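Local coordinates for vacuolar protein sorting 29 (Cryptosporidium parvum, PDB 2A22), which probably takes part in vesicular protein sorting and transport as a VPS29-family protein built on a calcineurin-like phosphoesterase fold, at residues E105-Q110 and I116-G121; N122-W127 and G131-W136; L34-G39 and Q68-M73. All blocks are in the same frame, centred on the assembly; numbering follows the deposited sequence.

Interaction 1: residues E105-Q110 and I116-G121; sequences EYVVVQ and IGLMHG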
loop_
_atom_site.group_PDB
_atom_site.type_symbol
_atom_site.label_atom_id
_atom_site.label_comp_id
_atom_site.label_asym_id
_atom_site.label_seq_id
_atom_site.Cartn_x
_atom_site.Cartn_y
_atom_site.Cartn_z
ATOM N N GLU A 105 7.973 -11.316 2.889
ATOM C CA GLU A 105 8.753 -10.179 2.487
ATOM C C GLU A 105 8.222 -9.557 1.179
ATOM O O GLU A 105 8.346 -8.354 0.947
ATOM C CB GLU A 105 10.218 -10.597 2.336
ATOM C CG GLU A 105 11.142 -9.438 2.029
ATOM C CD GLU A 105 12.607 -9.726 2.361
ATOM O OE1 GLU A 105 12.996 -10.921 2.358
ATOM O OE2 GLU A 105 13.364 -8.750 2.609
ATOM N N TYR A 106 7.658 -10.380 0.310
ATOM C CA TYR A 106 7.052 -9.842 -0.872
ATOM C C TYR A 106 5.949 -10.750 -1.329
ATOM O O TYR A 106 5.889 -11.897 -0.899
ATOM C CB TYR A 106 8.089 -9.591 -1.960
ATOM C CG TYR A 106 8.773 -10.813 -2.478
ATOM C CD1 TYR A 106 8.173 -11.598 -3.481
ATOM C CD2 TYR A 106 10.034 -11.179 -2.002
ATOM C CE1 TYR A 106 8.802 -12.747 -3.993
ATOM C CE2 TYR A 106 10.692 -12.327 -2.508
ATOM C CZ TYR A 106 10.064 -13.105 -3.509
ATOM O OH TYR A 106 10.691 -14.236 -4.018
ATOM N N VAL A 107 5.066 -10.204 -2.168
ATOM C CA VAL A 107 3.842 -10.855 -2.637
ATOM C C VAL A 107 3.685 -10.432 -4.101
ATOM O O VAL A 107 4.022 -9.297 -4.472
ATOM C CB VAL A 107 2.623 -10.355 -1.778
ATOM C CG1 VAL A 107 1.322 -10.305 -2.550
ATOM C CG2 VAL A 107 2.480 -11.178 -0.495
ATOM N N VAL A 108 3.216 -11.356 -4.939
ATOM C CA VAL A 108 2.794 -11.019 -6.303
ATOM C C VAL A 108 1.422 -11.596 -6.446
ATOM O O VAL A 108 1.201 -12.773 -6.151
ATOM C CB VAL A 108 3.728 -11.589 -7.368
ATOM C CG1 VAL A 108 3.253 -11.200 -8.790
ATOM C CG2 VAL A 108 5.134 -11.104 -7.127
ATOM N N VAL A 109 0.474 -10.753 -6.824
ATOM C CA VAL A 109 -0.923 -11.190 -6.845
ATOM C C VAL A 109 -1.568 -10.770 -8.145
ATOM O O VAL A 109 -1.339 -9.648 -8.625
ATOM C CB VAL A 109 -1.722 -10.720 -5.572
ATOM C CG1 VAL A 109 -1.576 -9.266 -5.362
ATOM C CG2 VAL A 109 -3.188 -11.091 -5.655
ATOM N N GLN A 110 -2.323 -11.693 -8.740
ATOM C CA GLN A 110 -3.006 -11.420 -10.004
ATOM C C GLN A 110 -4.352 -10.802 -9.648
ATOM O O GLN A 110 -5.150 -11.424 -8.976
ATOM C CB GLN A 110 -3.183 -12.727 -10.803
ATOM C CG GLN A 110 -3.863 -12.592 -12.176
ATOM C CD GLN A 110 -2.987 -11.923 -13.212
ATOM O OE1 GLN A 110 -3.469 -11.148 -14.034
ATOM N NE2 GLN A 110 -1.701 -12.211 -13.181
ATOM N N ILE A 116 0.445 -7.783 -9.734
ATOM C CA ILE A 116 0.853 -6.709 -8.850
ATOM C C ILE A 116 1.896 -7.180 -7.832
ATOM O O ILE A 116 1.651 -8.123 -7.053
ATOM C CB ILE A 116 -0.378 -6.059 -8.178
ATOM C CG1 ILE A 116 -1.468 -5.834 -9.251
ATOM C CG2 ILE A 116 0.035 -4.771 -7.430
ATOM C CD1 ILE A 116 -2.656 -4.957 -8.842
ATOM N N GLY A 117 3.050 -6.510 -7.836
ATOM C CA GLY A 117 4.108 -6.787 -6.868
ATOM C C GLY A 117 3.948 -5.887 -5.652
ATOM O O GLY A 117 3.606 -4.708 -5.794
ATOM N N LEU A 118 4.189 -6.453 -4.471
ATOM C CA LEU A 118 4.044 -5.765 -3.179
ATOM C C LEU A 118 5.251 -6.079 -2.277
ATOM O O LEU A 118 5.565 -7.253 -2.046
ATOM C CB LEU A 118 2.777 -6.231 -2.473
ATOM C CG LEU A 118 2.550 -5.675 -1.056
ATOM C CD1 LEU A 118 2.192 -4.190 -1.147
ATOM C CD2 LEU A 118 1.426 -6.491 -0.399
ATOM N N MET A 119 5.946 -5.040 -1.815
ATOM C CA MET A 119 7.072 -5.228 -0.922
ATOM C C MET A 119 7.298 -3.953 -0.112
ATOM O O MET A 119 6.918 -2.895 -0.550
ATOM C CB MET A 119 8.330 -5.639 -1.703
ATOM C CG MET A 119 8.791 -4.641 -2.764
ATOM S SD MET A 119 10.434 -5.035 -3.470
ATOM C CE MET A 119 11.020 -6.206 -2.242
ATOM N N HIS A 120 7.908 -4.058 1.067
ATOM C CA HIS A 120 8.064 -2.890 1.912
ATOM C C HIS A 120 8.902 -1.758 1.280
ATOM O O HIS A 120 8.551 -0.581 1.408
ATOM C CB HIS A 120 8.557 -3.251 3.331
ATOM C CG HIS A 120 8.674 -2.056 4.222
ATOM N ND1 HIS A 120 7.576 -1.316 4.612
ATOM C CD2 HIS A 120 9.759 -1.421 4.724
ATOM C CE1 HIS A 120 7.981 -0.286 5.338
ATOM N NE2 HIS A 120 9.302 -0.325 5.418
ATOM N N GLY A 121 9.993 -2.102 0.603
ATOM C CA GLY A 121 10.780 -1.089 -0.101
ATOM C C GLY A 121 12.153 -0.773 0.464
ATOM O O GLY A 121 12.983 -0.144 -0.202
HETATM O O HOH W 1 8.704 -6.320 2.516
#
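Tyr106 meets Met119 through its CB, 4.0 Å from Met119 CB, and its phenol ring leads away from that strand toward Leu140 of helix 130-140. The first torsion sets this course: with chi1 at 64°, CG sits between the backbone N and the carbonyl carbon. The flat peptide groups carry the main evidence of pairing. Val107 N donates to Leu118 O over 3.0 Å, and Leu118 N answers to Val107 O at 2.8 Å. Two residues on, Val109 N reaches Ile116 O at 2.9 Å, while Ile116 N reaches Val109 O at 2.8 Å. Leu118 O also receives a CA-H contact from Tyr106, CA to O 3.2 Å. Where direct bonding gives out, one water bridges the strands, donating to Glu105 O (2.6 Å) and accepting from His120 N (2.8 Å). Strand axes at 160° confirm the antiparallel sense. Side chains alternate: Val107, Val109, Ile116 and Leu118 share one face, the last three touching Leu60 of strand 58-61 in the other sheet, whereas Tyr106, Val108 and Met119 face helix 130-140. The His120 ring lies beyond the paired part, with ND1 bonded to Thr62 O and NE2 to His149 ND1. The pattern is that of a beta hairpin at the edge of a sheet in the alpha-beta-beta-alpha sandwich, with His120 following its second strand, near what may be a vacant metal site with Asp87 and His149.

Interaction 2: residues N122-W127 and G131-W136; sequences NQVLPW and GSLEQW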
loop_
_atom_site.group_PDB
_atom_site.type_symbol
_atom_site.label_atom_id
_atom_site.label_comp_id
_atom_site.label_asym_id
_atom_site.label_seq_id
_atom_site.Cartn_x
_atom_site.Cartn_y
_atom_site.Cartn_z
ATOM N N ASN A 122 12.408 -1.213 1.692
ATOM C CA ASN A 122 13.692 -0.977 2.312
ATOM C C ASN A 122 14.779 -1.815 1.642
ATOM O O ASN A 122 15.965 -1.492 1.746
ATOM C CB ASN A 122 13.622 -1.221 3.819
ATOM C CG ASN A 122 13.360 -2.677 4.174
ATOM O OD1 ASN A 122 12.484 -3.338 3.615
ATOM N ND2 ASN A 122 14.118 -3.173 5.126
ATOM N N GLN A 123 14.348 -2.868 0.936
ATOM C CA GLN A 123 15.211 -3.710 0.094
ATOM C C GLN A 123 15.595 -3.029 -1.204
ATOM O O GLN A 123 16.406 -3.566 -1.953
ATOM C CB GLN A 123 14.523 -5.021 -0.309
ATOM C CG GLN A 123 13.733 -5.759 0.792
ATOM C CD GLN A 123 12.277 -5.305 0.899
ATOM O OE1 GLN A 123 11.934 -4.168 0.538
ATOM N NE2 GLN A 123 11.420 -6.186 1.418
ATOM N N VAL A 124 14.985 -1.884 -1.502
ATOM C CA VAL A 124 15.275 -1.149 -2.749
ATOM C C VAL A 124 16.402 -0.155 -2.489
ATOM O O VAL A 124 16.259 0.738 -1.657
ATOM C CB VAL A 124 14.018 -0.411 -3.294
ATOM C CG1 VAL A 124 14.354 0.430 -4.534
ATOM C CG2 VAL A 124 12.897 -1.405 -3.596
ATOM N N LEU A 125 17.524 -0.316 -3.190
ATOM C CA LEU A 125 18.729 0.479 -2.893
ATOM C C LEU A 125 19.299 1.203 -4.109
ATOM O O LEU A 125 19.652 0.570 -5.099
ATOM C CB LEU A 125 19.788 -0.398 -2.223
ATOM C CG LEU A 125 19.334 -1.146 -0.954
ATOM C CD1 LEU A 125 20.346 -2.215 -0.549
ATOM C CD2 LEU A 125 19.041 -0.172 0.210
ATOM N N PRO A 126 19.369 2.543 -4.053
ATOM C CA PRO A 126 18.908 3.393 -2.946
ATOM C C PRO A 126 17.386 3.441 -2.902
ATOM O O PRO A 126 16.726 3.175 -3.917
ATOM C CB PRO A 126 19.435 4.787 -3.306
ATOM C CG PRO A 126 20.293 4.617 -4.539
ATOM C CD PRO A 126 19.926 3.323 -5.174
ATOM N N TRP A 127 16.842 3.784 -1.735
ATOM C CA TRP A 127 15.399 3.855 -1.530
ATOM C C TRP A 127 14.688 4.749 -2.540
ATOM O O TRP A 127 15.164 5.840 -2.855
ATOM C CB TRP A 127 15.096 4.288 -0.097
ATOM C CG TRP A 127 15.556 3.270 0.930
ATOM C CD1 TRP A 127 15.497 1.910 0.819
ATOM C CD2 TRP A 127 16.131 3.541 2.214
ATOM N NE1 TRP A 127 16.001 1.313 1.951
ATOM C CE2 TRP A 127 16.386 2.289 2.831
ATOM C CE3 TRP A 127 16.456 4.716 2.903
ATOM C CZ2 TRP A 127 16.950 2.175 4.116
ATOM C CZ3 TRP A 127 17.016 4.609 4.181
ATOM C CH2 TRP A 127 17.252 3.341 4.776
ATOM N N GLY A 131 15.285 3.392 -11.027
ATOM C CA GLY A 131 16.077 2.337 -11.648
ATOM C C GLY A 131 16.111 1.084 -10.795
ATOM O O GLY A 131 15.986 -0.028 -11.306
ATOM N N SER A 132 16.273 1.257 -9.491
ATOM C CA SER A 132 16.276 0.113 -8.605
ATOM C C SER A 132 14.846 -0.457 -8.475
ATOM O O SER A 132 14.619 -1.690 -8.491
ATOM C CB SER A 132 16.881 0.505 -7.270
ATOM O OG SER A 132 17.099 -0.647 -6.472
ATOM N N LEU A 133 13.871 0.441 -8.407
ATOM C CA LEU A 133 12.472 0.010 -8.399
ATOM C C LEU A 133 12.175 -0.831 -9.623
ATOM O O LEU A 133 11.574 -1.912 -9.520
ATOM C CB LEU A 133 11.523 1.201 -8.318
ATOM C CG LEU A 133 11.356 1.761 -6.906
ATOM C CD1 LEU A 133 10.429 2.957 -6.976
ATOM C CD2 LEU A 133 10.848 0.704 -5.878
ATOM N N GLU A 134 12.636 -0.347 -10.775
ATOM C CA GLU A 134 12.430 -1.062 -12.035
ATOM C C GLU A 134 13.103 -2.445 -12.074
ATOM O O GLU A 134 12.568 -3.374 -12.665
ATOM C CB GLU A 134 12.846 -0.213 -13.235
ATOM C CG GLU A 134 12.229 -0.739 -14.543
ATOM C CD GLU A 134 12.714 -0.010 -15.791
ATOM O OE1 GLU A 134 13.799 0.630 -15.747
ATOM O OE2 GLU A 134 12.002 -0.093 -16.818
ATOM N N GLN A 135 14.249 -2.582 -11.412
ATOM C CA GLN A 135 14.914 -3.888 -11.291
ATOM C C GLN A 135 14.093 -4.874 -10.467
ATOM O O GLN A 135 14.092 -6.083 -10.726
ATOM C CB GLN A 135 16.315 -3.708 -10.710
ATOM C CG GLN A 135 17.134 -2.705 -11.557
ATOM C CD GLN A 135 18.614 -2.676 -11.205
ATOM O OE1 GLN A 135 19.352 -3.618 -11.516
ATOM N NE2 GLN A 135 19.063 -1.582 -10.562
ATOM N N TRP A 136 13.379 -4.338 -9.478
ATOM C CA TRP A 136 12.468 -5.127 -8.684
ATOM C C TRP A 136 11.181 -5.511 -9.404
ATOM O O TRP A 136 10.735 -6.636 -9.216
ATOM C CB TRP A 136 12.188 -4.461 -7.336
ATOM C CG TRP A 136 13.316 -4.688 -6.380
ATOM C CD1 TRP A 136 14.379 -3.844 -6.125
ATOM C CD2 TRP A 136 13.527 -5.851 -5.578
ATOM N NE1 TRP A 136 15.223 -4.418 -5.187
ATOM C CE2 TRP A 136 14.718 -5.644 -4.837
ATOM C CE3 TRP A 136 12.818 -7.046 -5.397
ATOM C CZ2 TRP A 136 15.211 -6.595 -3.934
ATOM C CZ3 TRP A 136 13.304 -7.980 -4.487
ATOM C CH2 TRP A 136 14.484 -7.751 -3.773
HETATM O O HOH W 2 17.666 -2.891 -4.764
#
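The loop between strand 114-119 and helix 130-140, part of a beta-loop-alpha connection in the phosphoesterase fold, folds back so that Val124 packs against Ser132, Leu133 and Trp136 of the helix it leads into. Both methyl groups of Val124 take part. CG1, anti to the backbone N (chi1 176°), lies against Ser132 and also reaches Leu133; CG2 lies 3.7 Å from Leu133 CD2 and 3.8 Å from Trp136 CD1. The Val124 side chain crosses that of Leu133 at about a right angle, but runs past Trp136 in the opposite direction. CB of Gln123 adds a contact with the benzene part of the indole, at CZ2.

One water gathers most of the polar groups of the contact. It lies in the plane of the Trp136 ring, at its edge, and accepts from Trp136 NE1 (2.9 Å) and from Leu125 N (3.0 Å). It donates to Gln123 O at 3.2 Å, and Ser132 OG is 2.9 Å away with the direction left open. Four groups from both segments thus converge on one molecule. Ser132 OG also approaches Leu125 O to 3.1 Å, a possible bond whose proton has another acceptor nearby. The turn itself, with a cis peptide before Pro126, is braced by Trp127 NE1 donating to Asn122 O at 2.8 Å, an N-H...O angle of 158° with the acceptor in the ring plane.

Leu133 also carries the helix onto the sheet, touching Leu145 and Thr147 of strand 144-147 and Phe163 of strand 161-165, while Arg139, one helical turn on, makes a cation-pi contact with Trp136.

Interaction 3: residues L34-G39 and Q68-M73; sequences LKIPYG and QEYVEM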
loop_
_atom_site.group_PDB
_atom_site.type_symbol
_atom_site.label_atom_id
_atom_site.label_comp_id
_atom_site.label_asym_id
_atom_site.label_seq_id
_atom_site.Cartn_x
_atom_site.Cartn_y
_atom_site.Cartn_z
ATOM N N LEU A 34 1.823 2.641 8.788
ATOM C CA LEU A 34 0.975 3.117 9.878
ATOM C C LEU A 34 1.820 3.444 11.088
ATOM O O LEU A 34 1.639 4.493 11.703
ATOM C CB LEU A 34 -0.093 2.076 10.265
ATOM C CG LEU A 34 -1.329 1.905 9.365
ATOM C CD1 LEU A 34 -1.002 1.321 7.970
ATOM C CD2 LEU A 34 -2.337 0.996 10.088
ATOM N N LYS A 35 2.738 2.545 11.425
ATOM C CA LYS A 35 3.646 2.762 12.557
ATOM C C LYS A 35 2.898 3.051 13.870
ATOM O O LYS A 35 3.317 3.883 14.672
ATOM C CB LYS A 35 4.672 3.856 12.229
ATOM C CG LYS A 35 5.722 3.328 11.295
ATOM C CD LYS A 35 6.617 4.393 10.737
ATOM C CE LYS A 35 7.310 3.807 9.501
ATOM N NZ LYS A 35 8.544 4.508 9.112
ATOM N N ILE A 36 1.778 2.363 14.048
ATOM C CA ILE A 36 1.008 2.379 15.296
ATOM C C ILE A 36 1.532 1.246 16.167
ATOM O O ILE A 36 1.726 0.137 15.660
ATOM C CB ILE A 36 -0.525 2.172 15.021
ATOM C CG1 ILE A 36 -1.055 3.274 14.092
ATOM C CG2 ILE A 36 -1.300 2.192 16.293
ATOM C CD1 ILE A 36 -2.505 3.087 13.680
ATOM N N PRO A 37 1.776 1.514 17.476
ATOM C CA PRO A 37 1.566 2.773 18.242
ATOM C C PRO A 37 2.785 3.726 18.312
ATOM O O PRO A 37 2.659 4.849 18.833
ATOM C CB PRO A 37 1.236 2.248 19.637
ATOM C CG PRO A 37 2.206 1.039 19.759
ATOM C CD PRO A 37 2.321 0.447 18.348
ATOM N N TYR A 38 3.921 3.311 17.759
ATOM C CA TYR A 38 5.196 4.020 17.927
ATOM C C TYR A 38 5.152 5.469 17.433
ATOM O O TYR A 38 5.575 6.374 18.147
ATOM C CB TYR A 38 6.337 3.285 17.184
ATOM C CG TYR A 38 6.360 1.782 17.403
ATOM C CD1 TYR A 38 6.235 1.228 18.693
ATOM C CD2 TYR A 38 6.519 0.916 16.324
ATOM C CE1 TYR A 38 6.251 -0.142 18.893
ATOM C CE2 TYR A 38 6.553 -0.449 16.510
ATOM C CZ TYR A 38 6.406 -0.978 17.786
ATOM O OH TYR A 38 6.447 -2.341 17.937
ATOM N N GLY A 39 4.636 5.670 16.218
ATOM C CA GLY A 39 4.636 6.974 15.578
ATOM C C GLY A 39 3.276 7.627 15.444
ATOM O O GLY A 39 3.187 8.786 15.025
ATOM N N GLN A 68 -0.852 -5.177 16.195
ATOM C CA GLN A 68 -1.640 -6.367 15.893
ATOM C C GLN A 68 -3.110 -6.029 15.754
ATOM O O GLN A 68 -3.795 -6.612 14.914
ATOM C CB GLN A 68 -1.461 -7.473 16.930
ATOM C CG GLN A 68 -2.133 -8.843 16.496
ATOM C CD GLN A 68 -1.525 -9.412 15.207
ATOM O OE1 GLN A 68 -0.442 -8.991 14.793
ATOM N NE2 GLN A 68 -2.207 -10.395 14.584
ATOM N N GLU A 69 -3.585 -5.096 16.582
ATOM C CA GLU A 69 -4.939 -4.572 16.472
ATOM C C GLU A 69 -5.200 -4.037 15.047
ATOM O O GLU A 69 -6.286 -4.244 14.501
ATOM C CB GLU A 69 -5.186 -3.471 17.525
ATOM C CG GLU A 69 -6.580 -2.831 17.436
ATOM C CD GLU A 69 -6.742 -1.516 18.228
ATOM O OE1 GLU A 69 -6.072 -1.327 19.259
ATOM O OE2 GLU A 69 -7.560 -0.661 17.805
ATOM N N TYR A 70 -4.208 -3.376 14.437
ATOM C CA TYR A 70 -4.402 -2.816 13.093
ATOM C C TYR A 70 -4.235 -3.876 11.966
ATOM O O TYR A 70 -4.904 -3.811 10.933
ATOM C CB TYR A 70 -3.579 -1.525 12.909
ATOM C CG TYR A 70 -4.317 -0.365 13.539
ATOM C CD1 TYR A 70 -4.326 -0.169 14.933
ATOM C CD2 TYR A 70 -5.114 0.460 12.757
ATOM C CE1 TYR A 70 -5.090 0.868 15.515
ATOM C CE2 TYR A 70 -5.864 1.466 13.317
ATOM C CZ TYR A 70 -5.836 1.675 14.684
ATOM O OH TYR A 70 -6.567 2.708 15.185
ATOM N N VAL A 71 -3.391 -4.881 12.204
ATOM C CA VAL A 71 -3.405 -6.092 11.391
ATOM C C VAL A 71 -4.831 -6.671 11.326
ATOM O O VAL A 71 -5.365 -6.960 10.246
ATOM C CB VAL A 71 -2.404 -7.137 11.915
ATOM C CG1 VAL A 71 -2.649 -8.488 11.248
ATOM C CG2 VAL A 71 -0.937 -6.665 11.680
ATOM N N GLU A 72 -5.459 -6.795 12.492
ATOM C CA GLU A 72 -6.804 -7.375 12.590
ATOM C C GLU A 72 -7.844 -6.506 11.903
ATOM O O GLU A 72 -8.752 -7.025 11.261
ATOM C CB GLU A 72 -7.155 -7.663 14.057
ATOM C CG GLU A 72 -6.255 -8.819 14.589
ATOM C CD GLU A 72 -6.331 -9.077 16.095
ATOM O OE1 GLU A 72 -6.798 -8.218 16.882
ATOM O OE2 GLU A 72 -5.904 -10.175 16.500
ATOM N N MET A 73 -7.685 -5.188 12.010
ATOM C CA MET A 73 -8.588 -4.243 11.362
ATOM C C MET A 73 -8.479 -4.409 9.828
ATOM O O MET A 73 -9.493 -4.600 9.133
ATOM C CB MET A 73 -8.295 -2.811 11.842
ATOM C CG MET A 73 -9.082 -1.674 11.106
ATOM S SD MET A 73 -8.288 -1.127 9.553
ATOM C CE MET A 73 -9.398 0.219 9.047
#
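Ile36 reaches from the loop after strand 26-31 to the ring of Tyr70 on helix 68-77, and its side chain can be followed outward atom by atom. CB points toward the helix, from a backbone whose CA is 7.8 Å from the Tyr70 CA. There the chain branches. CG2 stands on the same face of the ring as the Ile36 CD1 methyl but out beyond the Tyr70 CD1-CE1 bond, 4.1 Å from each of these ring carbons. CG1 takes the other branch and carries the chain on in an extended form (chi2 175°), which sets CD1 squarely above the aromatic face. The CD1 methyl carbon stands 3.6 Å from the Tyr70 ring centroid and only 4° off the ring normal. All six ring carbons are consequently at nearly equal range, with Tyr70 CE2 the nearest at 3.7 Å: a CH-pi contact by its geometry.

Leu34 supplies a second, less central touch. Its CD2 lies 3.9 Å from Tyr70 CD2 and 4.0 Å from Tyr70 CB, approaching the ring obliquely. Elsewhere, Leu34 O is hydrogen-bonded to Thr170 OG1, and Tyr70 also touches Glu42.

Every atom meeting across the two segments is carbon. With the Ile36 methyl almost on the ring normal, the loop and the helix, which follow the adjacent parallel strands 26-31 and 58-61, are therefore joined here by dispersion and CH-pi attraction.

How the interactions relate
From the N terminus, interaction 3 comes first and spans the widest gap, closing a loop of 28 residues between 34-39 and 68-73. Interaction 1 follows with a tight hairpin, five residues separating its segments, and interaction 2 begins at the next residue, with three between its own. The contacts run in series; none nests within or crosses another. Interactions 1 and 2 are continuous: strand 114-119 leads through the loop into helix 130-140, which returns to the hairpin where Met119 CE lies 3.7 Å from Trp136 CZ3. Interaction 3 belongs to the other sheet's surroundings, its centre about 20 Å from that of interaction 1 and about 26 Å from that of interaction 2.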